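Local coordinates for protein cGAS/DncV-like nucleotidyltransferase in E. coli homolog (Elizabethkingia meningoseptica ATCC 13253 = NBRC 12535, PDB 6E0O) that synthesises cyclic dinucleotide second messengers from ATP or GTP, with magnesium, as the signalling enzyme of a CBASS antiphage defence system, at residues L21-Q24 and N25-Q29; V243-K246 and I247-M251; E180-N183 and Q184-R187. All coordinates share one frame; numbering follows the deposited sequence.

Contact 1: residues L21-Q24 and N25-Q29; sequences LKCQ and NAITQ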
# COMPACT_ATOMS: atom_id res chain seq x y z
N LEU A 21 16.16 10.30 -6.44
CA LEU A 21 16.53 10.34 -7.85
C LEU A 21 16.19 9.04 -8.56
O LEU A 21 15.68 9.06 -9.69
CB LEU A 21 18.02 10.62 -7.97
CG LEU A 21 18.65 10.51 -9.35
CD1 LEU A 21 18.02 11.50 -10.31
CD2 LEU A 21 20.17 10.73 -9.27
N LYS A 22 16.46 7.89 -7.93
CA LYS A 22 16.22 6.61 -8.59
C LYS A 22 14.73 6.34 -8.74
O LYS A 22 14.33 5.61 -9.65
CB LYS A 22 16.92 5.48 -7.84
CG LYS A 22 18.45 5.49 -7.98
CD LYS A 22 19.13 4.40 -7.16
CE LYS A 22 18.91 3.01 -7.73
NZ LYS A 22 19.60 1.96 -6.90
N CYS A 23 13.89 6.91 -7.87
CA CYS A 23 12.45 6.80 -8.04
C CYS A 23 11.98 7.66 -9.21
O CYS A 23 11.25 7.20 -10.08
CB CYS A 23 11.73 7.20 -6.75
SG CYS A 23 9.93 7.08 -6.87
N GLN A 24 12.40 8.93 -9.21
CA GLN A 24 12.08 9.82 -10.32
C GLN A 24 12.50 9.20 -11.65
O GLN A 24 11.75 9.24 -12.62
CB GLN A 24 12.78 11.17 -10.11
CG GLN A 24 12.36 11.90 -8.84
CD GLN A 24 13.18 13.16 -8.58
OE1 GLN A 24 14.24 13.36 -9.17
NE2 GLN A 24 12.68 14.02 -7.69
N ASN A 25 13.70 8.63 -11.70
CA ASN A 25 14.20 8.05 -12.94
C ASN A 25 13.30 6.91 -13.42
O ASN A 25 12.98 6.81 -14.61
CB ASN A 25 15.63 7.53 -12.78
CG ASN A 25 16.65 8.65 -12.73
OD1 ASN A 25 16.35 9.80 -13.06
ND2 ASN A 25 17.86 8.31 -12.32
N ALA A 26 12.90 6.03 -12.50
CA ALA A 26 12.00 4.96 -12.89
C ALA A 26 10.69 5.51 -13.43
O ALA A 26 10.20 5.06 -14.48
CB ALA A 26 11.74 4.04 -11.69
N ILE A 27 10.09 6.48 -12.74
CA ILE A 27 8.81 7.02 -13.18
C ILE A 27 8.95 7.67 -14.56
O ILE A 27 8.12 7.45 -15.45
CB ILE A 27 8.22 7.98 -12.13
CG1 ILE A 27 7.88 7.22 -10.84
CG2 ILE A 27 6.98 8.67 -12.69
CD1 ILE A 27 7.55 8.12 -9.69
N THR A 28 10.00 8.46 -14.75
CA THR A 28 10.20 9.13 -16.03
C THR A 28 10.35 8.13 -17.17
O THR A 28 9.70 8.25 -18.22
CB THR A 28 11.43 10.03 -15.95
OG1 THR A 28 11.19 11.06 -14.97
CG2 THR A 28 11.76 10.67 -17.31
N GLN A 29 11.22 7.14 -16.99
CA GLN A 29 11.50 6.20 -18.07
C GLN A 29 10.28 5.36 -18.38
O GLN A 29 9.96 5.12 -19.55
CB GLN A 29 12.67 5.30 -17.70
CG GLN A 29 14.00 6.01 -17.64
CD GLN A 29 15.11 5.07 -17.20
OE1 GLN A 29 15.12 3.91 -17.58
NE2 GLN A 29 16.02 5.57 -16.37

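Contact 2: residues V243-K246 and I247-M251; sequences VIVK and IYEDM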
# COMPACT_ATOMS: atom_id res chain seq x y z
N VAL A 243 -1.50 1.68 20.34
CA VAL A 243 -1.90 1.14 19.05
C VAL A 243 -1.98 -0.38 19.10
O VAL A 243 -2.97 -0.98 18.67
CB VAL A 243 -0.92 1.61 17.96
CG1 VAL A 243 -1.06 0.79 16.68
CG2 VAL A 243 -1.15 3.09 17.64
N ILE A 244 -0.92 -1.02 19.61
CA ILE A 244 -0.89 -2.48 19.64
C ILE A 244 -2.00 -3.01 20.54
O ILE A 244 -2.74 -3.94 20.16
CB ILE A 244 0.50 -2.99 20.06
CG1 ILE A 244 1.55 -2.60 19.01
CG2 ILE A 244 0.46 -4.49 20.29
CD1 ILE A 244 2.99 -2.84 19.43
N VAL A 245 -2.14 -2.45 21.74
CA VAL A 245 -3.17 -2.93 22.67
C VAL A 245 -4.56 -2.75 22.07
O VAL A 245 -5.41 -3.64 22.16
CB VAL A 245 -3.05 -2.21 24.03
CG1 VAL A 245 -4.25 -2.54 24.91
CG2 VAL A 245 -1.75 -2.60 24.72
N LYS A 246 -4.81 -1.59 21.44
CA LYS A 246 -6.14 -1.34 20.89
C LYS A 246 -6.48 -2.34 19.79
O LYS A 246 -7.58 -2.90 19.77
CB LYS A 246 -6.23 0.09 20.38
CG LYS A 246 -7.57 0.45 19.74
CD LYS A 246 -8.76 0.22 20.66
CE LYS A 246 -10.04 0.80 20.07
NZ LYS A 246 -11.26 0.19 20.69
N ILE A 247 -5.56 -2.56 18.84
CA ILE A 247 -5.84 -3.50 17.76
C ILE A 247 -6.04 -4.90 18.32
O ILE A 247 -6.98 -5.61 17.96
CB ILE A 247 -4.73 -3.46 16.70
CG1 ILE A 247 -4.68 -2.09 16.03
CG2 ILE A 247 -4.94 -4.55 15.65
CD1 ILE A 247 -3.40 -1.82 15.26
N TYR A 248 -5.13 -5.32 19.21
CA TYR A 248 -5.21 -6.65 19.83
C TYR A 248 -6.56 -6.86 20.48
O TYR A 248 -7.24 -7.85 20.22
CB TYR A 248 -4.06 -6.74 20.82
CG TYR A 248 -3.85 -8.00 21.61
CD1 TYR A 248 -4.53 -8.22 22.80
CD2 TYR A 248 -2.89 -8.92 21.24
CE1 TYR A 248 -4.29 -9.34 23.57
CE2 TYR A 248 -2.64 -10.04 22.00
CZ TYR A 248 -3.34 -10.25 23.17
OH TYR A 248 -3.07 -11.35 23.93
N GLU A 249 -6.98 -5.91 21.33
CA GLU A 249 -8.25 -6.05 22.02
C GLU A 249 -9.41 -6.01 21.03
O GLU A 249 -10.37 -6.79 21.15
CB GLU A 249 -8.39 -4.97 23.09
CG GLU A 249 -7.42 -5.16 24.25
CD GLU A 249 -7.62 -4.16 25.37
OE1 GLU A 249 -8.51 -3.29 25.24
OE2 GLU A 249 -6.87 -4.23 26.36
N ASP A 250 -9.34 -5.12 20.04
CA ASP A 250 -10.40 -5.04 19.04
C ASP A 250 -10.56 -6.36 18.29
O ASP A 250 -11.67 -6.76 17.95
CB ASP A 250 -10.12 -3.91 18.05
CG ASP A 250 -10.49 -2.55 18.58
OD1 ASP A 250 -11.18 -2.44 19.63
OD2 ASP A 250 -10.07 -1.56 17.95
N MET A 251 -9.44 -7.05 18.01
CA MET A 251 -9.53 -8.32 17.30
C MET A 251 -10.18 -9.38 18.17
O MET A 251 -11.04 -10.14 17.70
CB MET A 251 -8.15 -8.78 16.82
CG MET A 251 -7.50 -7.84 15.81
SD MET A 251 -8.47 -7.46 14.33
CE MET A 251 -9.26 -5.93 14.83

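Contact 3: residues E180-N183 and Q184-R187; sequences EKTN and QTYR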
# COMPACT_ATOMS: atom_id res chain seq x y z
N GLU A 180 -5.30 12.58 5.90
CA GLU A 180 -6.09 13.30 6.89
C GLU A 180 -5.83 12.77 8.30
O GLU A 180 -5.64 13.55 9.25
CB GLU A 180 -7.57 13.20 6.52
CG GLU A 180 -8.49 13.97 7.45
CD GLU A 180 -8.39 15.48 7.29
OE1 GLU A 180 -7.88 15.94 6.25
OE2 GLU A 180 -8.83 16.20 8.20
N LYS A 181 -5.82 11.45 8.47
CA LYS A 181 -5.62 10.91 9.81
C LYS A 181 -4.24 11.28 10.35
O LYS A 181 -4.10 11.66 11.52
CB LYS A 181 -5.82 9.41 9.86
CG LYS A 181 -5.78 8.88 11.29
CD LYS A 181 -5.92 7.38 11.33
CE LYS A 181 -5.94 6.83 12.75
NZ LYS A 181 -7.25 7.11 13.41
N THR A 182 -3.20 11.19 9.51
CA THR A 182 -1.88 11.55 10.02
C THR A 182 -1.83 13.03 10.38
O THR A 182 -1.22 13.42 11.38
CB THR A 182 -0.77 11.11 9.06
OG1 THR A 182 0.29 10.57 9.86
CG2 THR A 182 -0.26 12.20 8.19
N ASN A 183 -2.52 13.86 9.60
CA ASN A 183 -2.56 15.28 9.92
C ASN A 183 -3.26 15.57 11.23
O ASN A 183 -2.97 16.60 11.85
CB ASN A 183 -3.21 16.05 8.77
CG ASN A 183 -2.33 16.10 7.52
OD1 ASN A 183 -1.15 15.76 7.56
ND2 ASN A 183 -2.91 16.54 6.42
N GLN A 184 -4.16 14.69 11.67
CA GLN A 184 -4.91 14.90 12.90
C GLN A 184 -4.28 14.24 14.11
O GLN A 184 -4.75 14.46 15.23
CB GLN A 184 -6.31 14.31 12.76
CG GLN A 184 -7.20 15.04 11.79
CD GLN A 184 -8.43 14.24 11.46
OE1 GLN A 184 -8.43 13.01 11.54
NE2 GLN A 184 -9.49 14.93 11.07
N THR A 185 -3.25 13.42 13.93
CA THR A 185 -2.68 12.63 15.01
C THR A 185 -1.22 13.01 15.29
O THR A 185 -0.42 12.16 15.66
CB THR A 185 -2.78 11.14 14.72
OG1 THR A 185 -2.20 10.85 13.44
CG2 THR A 185 -4.22 10.67 14.77
N TYR A 186 -0.88 14.28 15.12
CA TYR A 186 0.48 14.73 15.37
C TYR A 186 1.48 14.00 14.48
O TYR A 186 2.63 13.78 14.85
CB TYR A 186 0.85 14.58 16.85
CG TYR A 186 -0.20 15.13 17.78
CD1 TYR A 186 -0.36 16.50 17.94
CD2 TYR A 186 -1.05 14.29 18.48
CE1 TYR A 186 -1.31 17.02 18.78
CE2 TYR A 186 -2.01 14.80 19.33
CZ TYR A 186 -2.14 16.16 19.47
OH TYR A 186 -3.09 16.69 20.30
N ARG A 187 1.03 13.60 13.28
CA ARG A 187 1.82 12.86 12.30
C ARG A 187 2.13 11.45 12.76
O ARG A 187 2.91 10.74 12.12
CB ARG A 187 3.07 13.65 11.89
CG ARG A 187 2.74 15.13 11.57
CD ARG A 187 3.72 15.77 10.57
NE ARG A 187 3.72 14.97 9.35
CZ ARG A 187 2.74 14.95 8.46
NH1 ARG A 187 1.67 15.72 8.59
NH2 ARG A 187 2.82 14.12 7.43
O HOH W 1 2.89 11.00 9.38
O HOH W 2 0.46 14.37 5.77

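Contact 1: residues L21-Q24 and N25-Q29
Leu21 and Asn25 meet one turn apart in the first turns of helix 21-38, a methyl against a carboxamide. Leu21 points CG away from its own backbone N (chi1 171°), and chi2 near 61° turns the CD1 branch toward the next turn, 3.6 Å from Asn25 OD1. Asn25 has the other common helical conformation: with chi1 at -74° its CG tucks back beside the helix and lies 3.2 Å from Leu21 O. That carbonyl already takes the backbone bond from Asn25 N, 2.9 Å long, and the angle to Asn25 ND2 is too poor for a second. The amide nitrogen instead donates to Asn131 O, in a loop beside the helix.

On another side of the helix, Cys23 and Ile27 make the apolar pair. Cys23 SG reaches 3.8 Å from CD1 at the end of the extended Ile27 side chain, while Ile27 N donates to Cys23 O almost straight, at 3.0 Å. Cys23 and Ala26 both pack on Ile133, and the side chain of Cys23 comes within about 4 Å of that of Tyr50, a probable GTP-site residue. Lys22 turns its NZ to Asn59.

The chemistry is therefore split: the Cys23 sulfur and the Ile27 methyl give an apolar patch, with Cys23 facing Ile133 and Tyr50, whereas the Asn25 amide is oriented by a loop carbonyl, with the Leu21 methyl lying against it.

Contact 2: residues V243-K246 and I247-M251
Lys246 and Asp250 form a salt bridge one turn apart on helix 236-252, with Lys246 NZ 2.8 Å from Asp250 OD1. The ammonium comes in on the syn lone pair of OD1, the side facing the second oxygen, and the methylene CE passes 3.2 Å from OD2. Lys246 gets there by sending CG away from its backbone N (chi1 178°) and then bending at chi2, which folds the chain along the helix toward Asp250. The carboxylate is buried and both its oxygens are engaged, since OD2 also bonds to Tyr257 OH.

Two further pairs run alongside each other, pointing the same way. Val243 CG1 rests 3.8 Å from Ile247 CD1, methyl on methyl. Val245 CG1 lies 3.4 Å from Glu249 OE2, so the aliphatic branch meets a carboxylate oxygen without any polar bond. Under these contacts the backbone ladder is regular, running from Ile247 N to Val243 O at 3.0 Å through to Asp250 N to Lys246 O at 2.8 Å.

Further out, helix 275-289 packs on one flank: Ile244 touches Leu289, Val245 touches Trp286, Ile247 touches Met282 and Tyr248 touches Leu279. The partner numbers fall as helix 236-252 advances, so the two helices run in opposite directions. Loop residues Val226 and Pro227 meet Ile247 and Lys246.

This is structural packing, about 19 Å from the bound nucleotide at the nearest atoms. A lysine on one oxygen and a tyrosine hydroxyl on the other would be expected to favour the ionised form of Asp250; the charge is countered by Lys246, while the Tyr257 hydroxyl offers a polar partner to the other oxygen.

Contact 3: residues E180-N183 and Q184-R187
The guanidinium of Arg187 is gripped at its edge, at the C-terminal cap of helix 171-184: NH1 donates to Asn183 OD1 at 3.0 Å, with the acceptor close to the guanidinium plane and the amide plane turned 48° from it. Water 2, also in that plane, donates to Asn183 OD1 and accepts from Arg187 NH2. Thr182 CG2 approaches the same group obliquely, 3.7 Å from NH2. A second flat pair, Glu180 and Gln184, crosses with carboxylate and amide planes 82° apart; Glu180 OE2 and Gln184 NE2 are near each other but badly angled for a bond, and Gln184 OE1 is held by Asn228 instead.

Within the cap, Thr182 O is closed by a six-to-one backbone bond from Arg187 N, 3.0 Å, with Tyr186 and Arg187 both in left-handed backbone conformations. Thr182 O takes a second donor, Thr185 N, from well above its carbonyl plane. Gln184 N is held weakly, shared between Glu180 O and Lys181 O.

Thr185 does double duty at this joint. With chi1 at 54°, OG1 sits between the backbone N and the carbonyl carbon, from where it donates to Lys181 O at 2.8 Å and accepts from Tyr189 N in the next helix. Thr182 OG1 likewise receives Lys190 N, so two threonine hydroxyls tie the end of one helix to the start of helix 188-205, for which Arg187 is the N-cap. Water 1 completes the link, lying 2.7 Å from Thr182 OG1 and donating to Arg187 O at 2.8 Å.

All three contacts are local and partly buried, but they sit in different parts of the chain. Contacts 1 and 2 lie on opposite sides of its centre, about 38 Å apart between centres, each within one continuous helix; contact 3 joins two helices across a tight turn. Contact 2 is the most buried, with apolar packing and one internal ion pair. Contact 1 mixes a sulfur-methyl pair with an amide held by a loop. Contact 3 is the most exposed and the richest in polar bonds and water. Contacts 2 and 3 approach to about 8 Å between nearest atoms and share a neighbour: the side chain of Ile247 touches Val226, whose carbonyl receives Lys181 NZ.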